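Local coordinates for protein purine nucleoside phosphorylase (PDB 2P4S) that catalyses the phosphorolytic cleavage of purine (deoxy)ribonucleosides, preferring inosine and 2'-deoxyinosine, to free base and pentose-1-phosphate in purine salvage, working as a homotrimer, at residues V112-G117 and G121-Q126; H195-N200 and S361-H366. One frame throughout, in Å; residues are numbered along the deposited sequence.

Contact 1. Residues V112-G117 and G121-Q126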
loop_
_atom_site.group_PDB
_atom_site.type_symbol
_atom_site.label_atom_id
_atom_site.label_comp_id
_atom_site.label_asym_id
_atom_site.label_seq_id
_atom_site.Cartn_x
_atom_site.Cartn_y
_atom_site.Cartn_z
ATOM N N VAL A 112 -20.587 -22.789 12.368
ATOM C CA VAL A 112 -19.687 -22.640 11.263
ATOM C C VAL A 112 -20.246 -21.632 10.248
ATOM O O VAL A 112 -21.306 -21.847 9.712
ATOM C CB VAL A 112 -19.402 -24.008 10.556
ATOM C CG1 VAL A 112 -18.365 -23.821 9.450
ATOM C CG2 VAL A 112 -18.932 -25.086 11.578
ATOM N N GLY A 113 -19.500 -20.557 9.976
ATOM C CA GLY A 113 -19.760 -19.670 8.812
ATOM C C GLY A 113 -18.916 -20.010 7.572
ATOM O O GLY A 113 -17.732 -20.322 7.693
ATOM N N ILE A 114 -19.506 -19.932 6.380
ATOM C CA ILE A 114 -18.815 -20.247 5.130
ATOM C C ILE A 114 -18.983 -19.048 4.163
ATOM O O ILE A 114 -20.116 -18.604 3.878
ATOM C CB ILE A 114 -19.360 -21.533 4.453
ATOM C CG1 ILE A 114 -19.274 -22.748 5.391
ATOM C CG2 ILE A 114 -18.626 -21.829 3.138
ATOM C CD1 ILE A 114 -20.120 -23.988 4.925
ATOM N N ILE A 115 -17.873 -18.500 3.682
ATOM C CA ILE A 115 -17.945 -17.496 2.588
ATOM C C ILE A 115 -17.608 -18.153 1.257
ATOM O O ILE A 115 -16.509 -18.686 1.111
ATOM C CB ILE A 115 -17.044 -16.273 2.878
ATOM C CG1 ILE A 115 -17.265 -15.808 4.316
ATOM C CG2 ILE A 115 -17.360 -15.122 1.878
ATOM C CD1 ILE A 115 -16.388 -14.612 4.755
ATOM N N CYS A 116 -18.557 -18.186 0.323
ATOM C CA CYS A 116 -18.348 -18.707 -1.055
ATOM C C CYS A 116 -17.861 -17.657 -2.081
ATOM O O CYS A 116 -18.584 -16.685 -2.361
ATOM C CB CYS A 116 -19.660 -19.283 -1.605
ATOM S SG CYS A 116 -20.403 -20.500 -0.510
ATOM N N GLY A 117 -16.698 -17.889 -2.696
ATOM C CA GLY A 117 -16.094 -16.928 -3.602
ATOM C C GLY A 117 -16.456 -17.190 -5.035
ATOM O O GLY A 117 -17.477 -17.869 -5.318
ATOM N N GLY A 121 -20.282 -20.605 -5.305
ATOM C CA GLY A 121 -21.634 -20.328 -4.830
ATOM C C GLY A 121 -22.559 -21.527 -4.718
ATOM O O GLY A 121 -23.453 -21.544 -3.883
ATOM N N THR A 122 -22.330 -22.548 -5.537
ATOM C CA THR A 122 -23.107 -23.783 -5.448
ATOM C C THR A 122 -22.927 -24.529 -4.128
ATOM O O THR A 122 -23.704 -25.445 -3.829
ATOM C CB THR A 122 -22.830 -24.760 -6.642
ATOM O OG1 THR A 122 -21.464 -25.228 -6.598
ATOM C CG2 THR A 122 -23.153 -24.088 -8.001
ATOM N N LEU A 123 -21.939 -24.153 -3.325
ATOM C CA LEU A 123 -21.852 -24.732 -1.986
ATOM C C LEU A 123 -23.146 -24.493 -1.191
ATOM O O LEU A 123 -23.606 -25.388 -0.456
ATOM C CB LEU A 123 -20.657 -24.176 -1.207
ATOM C CG LEU A 123 -19.243 -24.695 -1.520
ATOM C CD1 LEU A 123 -18.207 -23.787 -0.841
ATOM C CD2 LEU A 123 -19.036 -26.167 -1.133
ATOM N N ALA A 124 -23.705 -23.278 -1.315
ATOM C CA ALA A 124 -24.947 -22.907 -0.618
ATOM C C ALA A 124 -26.167 -23.709 -1.112
ATOM O O ALA A 124 -27.114 -23.934 -0.360
ATOM C CB ALA A 124 -25.199 -21.429 -0.736
ATOM N N GLU A 125 -26.135 -24.134 -2.367
ATOM C CA GLU A 125 -27.196 -24.964 -2.965
ATOM C C GLU A 125 -27.257 -26.414 -2.459
ATOM O O GLU A 125 -28.226 -27.128 -2.685
ATOM C CB GLU A 125 -27.063 -24.964 -4.490
ATOM C CG GLU A 125 -27.404 -23.638 -5.141
ATOM C CD GLU A 125 -27.202 -23.694 -6.638
ATOM O OE1 GLU A 125 -27.009 -24.824 -7.165
ATOM O OE2 GLU A 125 -27.230 -22.622 -7.296
ATOM N N GLN A 126 -26.226 -26.854 -1.765
ATOM C CA GLN A 126 -26.226 -28.213 -1.263
ATOM C C GLN A 126 -26.772 -28.272 0.140
ATOM O O GLN A 126 -26.874 -29.343 0.698
ATOM C CB GLN A 126 -24.814 -28.789 -1.330
ATOM C CG GLN A 126 -24.350 -28.767 -2.754
ATOM C CD GLN A 126 -23.118 -29.562 -2.982
ATOM O OE1 GLN A 126 -22.825 -30.512 -2.237
ATOM N NE2 GLN A 126 -22.372 -29.194 -4.036
#
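Cys116 and Leu123 carry this contact, the thiol of the strand residue lying against the base and one branch of the leucine. Cys116 SG sits 3.8 Å from Leu123 CB and 4.0 Å from Leu123 CD1, so the sulfur meets the near flank of the side chain along CB and the CD1 branch. What turns the thiol that way is its first torsion: SG is anti to the carbonyl carbon and beside the backbone N (chi1 -53°), pointing back along the strand rather than on toward Gly117. The backbone directs Cys116 CB at the start of the second segment, with Gly121 CA at 3.9 Å from it. Two residues earlier, on the same face of the strand, Ile114 offers its short branch, and CG2 comes within 4.5 Å of Leu123 CD1. CD1 is thus bordered by both Cys116 and Ile114, the latter at a looser distance.

No hydrogen bond crosses between the segments; this is apolar packing. The short turn of 121-126 is held from within, by Ala124 N to Gly121 O at 3.1 Å. Ala124 also rests against Cys165 and Gln167 of strand 161-167, and Leu123 touches Val360 of helix 353-370, which ties the turn to that helix.

At its far end the strand runs into the phosphate site: Gly117 borders a bound phosphate ion and lies close to Arg169 and His149, both phosphate ligands, and its N is bonded to Thr199 OG1. A central strand ending in a glycine-rich loop that carries the phosphate-binding Ser118, followed by a short helical turn, is characteristic of the PNP/MTAP phosphorylase fold.

Contact 2. Residues H195-N200 and S361-H366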
loop_
_atom_site.group_PDB
_atom_site.type_symbol
_atom_site.label_atom_id
_atom_site.label_comp_id
_atom_site.label_asym_id
_atom_site.label_seq_id
_atom_site.Cartn_x
_atom_site.Cartn_y
_atom_site.Cartn_z
ATOM N N HIS A 195 -16.289 -21.045 13.952
ATOM C CA HIS A 195 -15.395 -21.337 12.844
ATOM C C HIS A 195 -15.777 -20.507 11.645
ATOM O O HIS A 195 -16.975 -20.314 11.402
ATOM C CB HIS A 195 -15.411 -22.826 12.469
ATOM C CG HIS A 195 -14.730 -23.690 13.494
ATOM N ND1 HIS A 195 -15.154 -23.758 14.808
ATOM C CD2 HIS A 195 -13.623 -24.468 13.415
ATOM C CE1 HIS A 195 -14.357 -24.571 15.484
ATOM N NE2 HIS A 195 -13.413 -25.007 14.664
ATOM N N LEU A 196 -14.747 -19.999 10.946
ATOM C CA LEU A 196 -14.882 -19.496 9.575
ATOM C C LEU A 196 -14.185 -20.374 8.531
ATOM O O LEU A 196 -12.987 -20.634 8.645
ATOM C CB LEU A 196 -14.390 -18.043 9.474
ATOM C CG LEU A 196 -14.521 -17.395 8.081
ATOM C CD1 LEU A 196 -16.029 -17.175 7.647
ATOM C CD2 LEU A 196 -13.648 -16.103 7.989
ATOM N N ILE A 197 -14.947 -20.867 7.555
ATOM C CA ILE A 197 -14.399 -21.367 6.305
ATOM C C ILE A 197 -14.484 -20.301 5.166
ATOM O O ILE A 197 -15.580 -19.982 4.666
ATOM C CB ILE A 197 -15.061 -22.680 5.858
ATOM C CG1 ILE A 197 -14.936 -23.752 6.964
ATOM C CG2 ILE A 197 -14.443 -23.170 4.526
ATOM C CD1 ILE A 197 -15.744 -25.003 6.679
ATOM N N ALA A 198 -13.328 -19.753 4.764
ATOM C CA ALA A 198 -13.298 -18.756 3.670
ATOM C C ALA A 198 -12.779 -19.427 2.411
ATOM O O ALA A 198 -11.718 -20.080 2.439
ATOM C CB ALA A 198 -12.456 -17.567 4.052
ATOM N N THR A 199 -13.520 -19.316 1.320
ATOM C CA THR A 199 -13.122 -19.927 0.052
ATOM C C THR A 199 -12.948 -18.807 -0.970
ATOM O O THR A 199 -13.636 -17.782 -0.903
ATOM C CB THR A 199 -14.168 -20.878 -0.510
ATOM O OG1 THR A 199 -15.277 -20.119 -1.010
ATOM C CG2 THR A 199 -14.657 -21.911 0.516
ATOM N N ASN A 200 -12.057 -18.983 -1.929
ATOM C CA ASN A 200 -12.000 -18.000 -3.000
ATOM C C ASN A 200 -11.512 -18.687 -4.256
ATOM O O ASN A 200 -11.088 -19.861 -4.189
ATOM C CB ASN A 200 -11.096 -16.814 -2.597
ATOM C CG ASN A 200 -9.691 -17.247 -2.272
ATOM O OD1 ASN A 200 -8.997 -17.847 -3.098
ATOM N ND2 ASN A 200 -9.259 -16.960 -1.070
ATOM N N SER A 361 -18.084 -30.302 2.915
ATOM C CA SER A 361 -18.986 -31.076 3.760
ATOM C C SER A 361 -18.249 -31.998 4.751
ATOM O O SER A 361 -18.587 -32.067 5.941
ATOM C CB SER A 361 -19.909 -31.857 2.812
ATOM O OG SER A 361 -20.766 -32.656 3.545
ATOM N N ARG A 362 -17.197 -32.663 4.280
ATOM C CA ARG A 362 -16.303 -33.420 5.172
ATOM C C ARG A 362 -15.497 -32.601 6.180
ATOM O O ARG A 362 -15.325 -33.063 7.308
ATOM C CB ARG A 362 -15.426 -34.355 4.370
ATOM C CG ARG A 362 -16.261 -35.360 3.658
ATOM C CD ARG A 362 -15.500 -36.539 3.179
ATOM N NE ARG A 362 -16.388 -37.411 2.398
ATOM C CZ ARG A 362 -16.166 -38.706 2.172
ATOM N NH1 ARG A 362 -15.061 -39.286 2.646
ATOM N NH2 ARG A 362 -17.029 -39.413 1.442
ATOM N N ILE A 363 -15.020 -31.394 5.805
ATOM C CA ILE A 363 -14.421 -30.472 6.806
ATOM C C ILE A 363 -15.378 -30.034 7.904
ATOM O O ILE A 363 -15.025 -30.045 9.081
ATOM C CB ILE A 363 -13.714 -29.211 6.180
ATOM C CG1 ILE A 363 -12.284 -29.583 5.749
ATOM C CG2 ILE A 363 -13.529 -28.073 7.216
ATOM C CD1 ILE A 363 -12.209 -29.663 4.273
ATOM N N VAL A 364 -16.582 -29.641 7.520
ATOM C CA VAL A 364 -17.596 -29.202 8.491
ATOM C C VAL A 364 -17.955 -30.380 9.424
ATOM O O VAL A 364 -18.122 -30.205 10.660
ATOM C CB VAL A 364 -18.859 -28.663 7.729
ATOM C CG1 VAL A 364 -20.058 -28.493 8.680
ATOM C CG2 VAL A 364 -18.532 -27.367 7.030
ATOM N N LYS A 365 -18.085 -31.573 8.828
ATOM C CA LYS A 365 -18.333 -32.790 9.607
ATOM C C LYS A 365 -17.219 -33.047 10.632
ATOM O O LYS A 365 -17.500 -33.383 11.772
ATOM C CB LYS A 365 -18.542 -33.974 8.667
ATOM C CG LYS A 365 -18.490 -35.380 9.331
ATOM C CD LYS A 365 -18.263 -36.452 8.224
ATOM C CE LYS A 365 -18.752 -37.848 8.679
ATOM N NZ LYS A 365 -17.741 -38.535 9.536
ATOM N N HIS A 366 -15.965 -32.817 10.258
ATOM C CA HIS A 366 -14.872 -32.917 11.199
ATOM C C HIS A 366 -14.942 -31.875 12.374
ATOM O O HIS A 366 -14.756 -32.207 13.567
ATOM C CB HIS A 366 -13.528 -32.836 10.449
ATOM C CG HIS A 366 -12.333 -33.010 11.346
ATOM N ND1 HIS A 366 -11.936 -34.244 11.822
ATOM C CD2 HIS A 366 -11.484 -32.100 11.885
ATOM C CE1 HIS A 366 -10.870 -34.083 12.594
ATOM N NE2 HIS A 366 -10.583 -32.792 12.649
#
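Ile197 has CG1 anti to its carbonyl carbon (chi1 -56°), and an extended second torsion (chi2 171°) carries CD1 out from the strand to the helix. On the helix, Val364 has CG1 anti to the backbone N (chi1 167°), which places CG2 beside that N and anti to the carbonyl carbon, whereas Ile363 simply offers its short branch, CG2. These two methyls, from consecutive residues, receive the end of the isoleucine: Ile197 CD1 is 3.7 Å from Val364 CG2 and 3.8 Å from Ile363 CG2. The terminal methyl of one side chain therefore touches a methyl branch of each neighbour, and Ile197 slants across both of them. The backbones stay well apart, with 8.7 Å between the CA atoms of Ile197 and Val364, a gap bridged by side chains alone.

The surroundings are equally apolar. Phe321 of strand 319-329 touches both Ile197 and Ile363, Val364 leans on Val161 and Val163 of strand 161-167, and Ile363 meets Ile262 of helix 253-265. Helix 353-370 thus covers this face of the sheet across several neighbouring strands.

With only methyl groups meeting and no hydrogen bond between the segments, cohesion here comes from van der Waals contact and the burial of hydrocarbon, which fixes no direction as a polar bond would.

Overall arrangement
Both contacts are buried core and lie on one sheet: strands 112-116 and 195-204 are parallel neighbours, joined where Gly113 O meets Ile197 N at 2.8 Å. Helix 353-370 links them too, supplying the second segment of contact 2 and touching Leu123 of contact 1. Neither is bridged by a hydrogen bond, but contact 1 adds a thiol and a glycine and is local, with three residues between its segments, whereas contact 2 is purely methyl to methyl, with 160 residues between its segments. Contact 1 borders the phosphate site directly; contact 2 approaches it through Thr199, whose OG1 lies 2.8 Å from Ile115 O, a probable hydrogen bond, and whose O bonds Arg169.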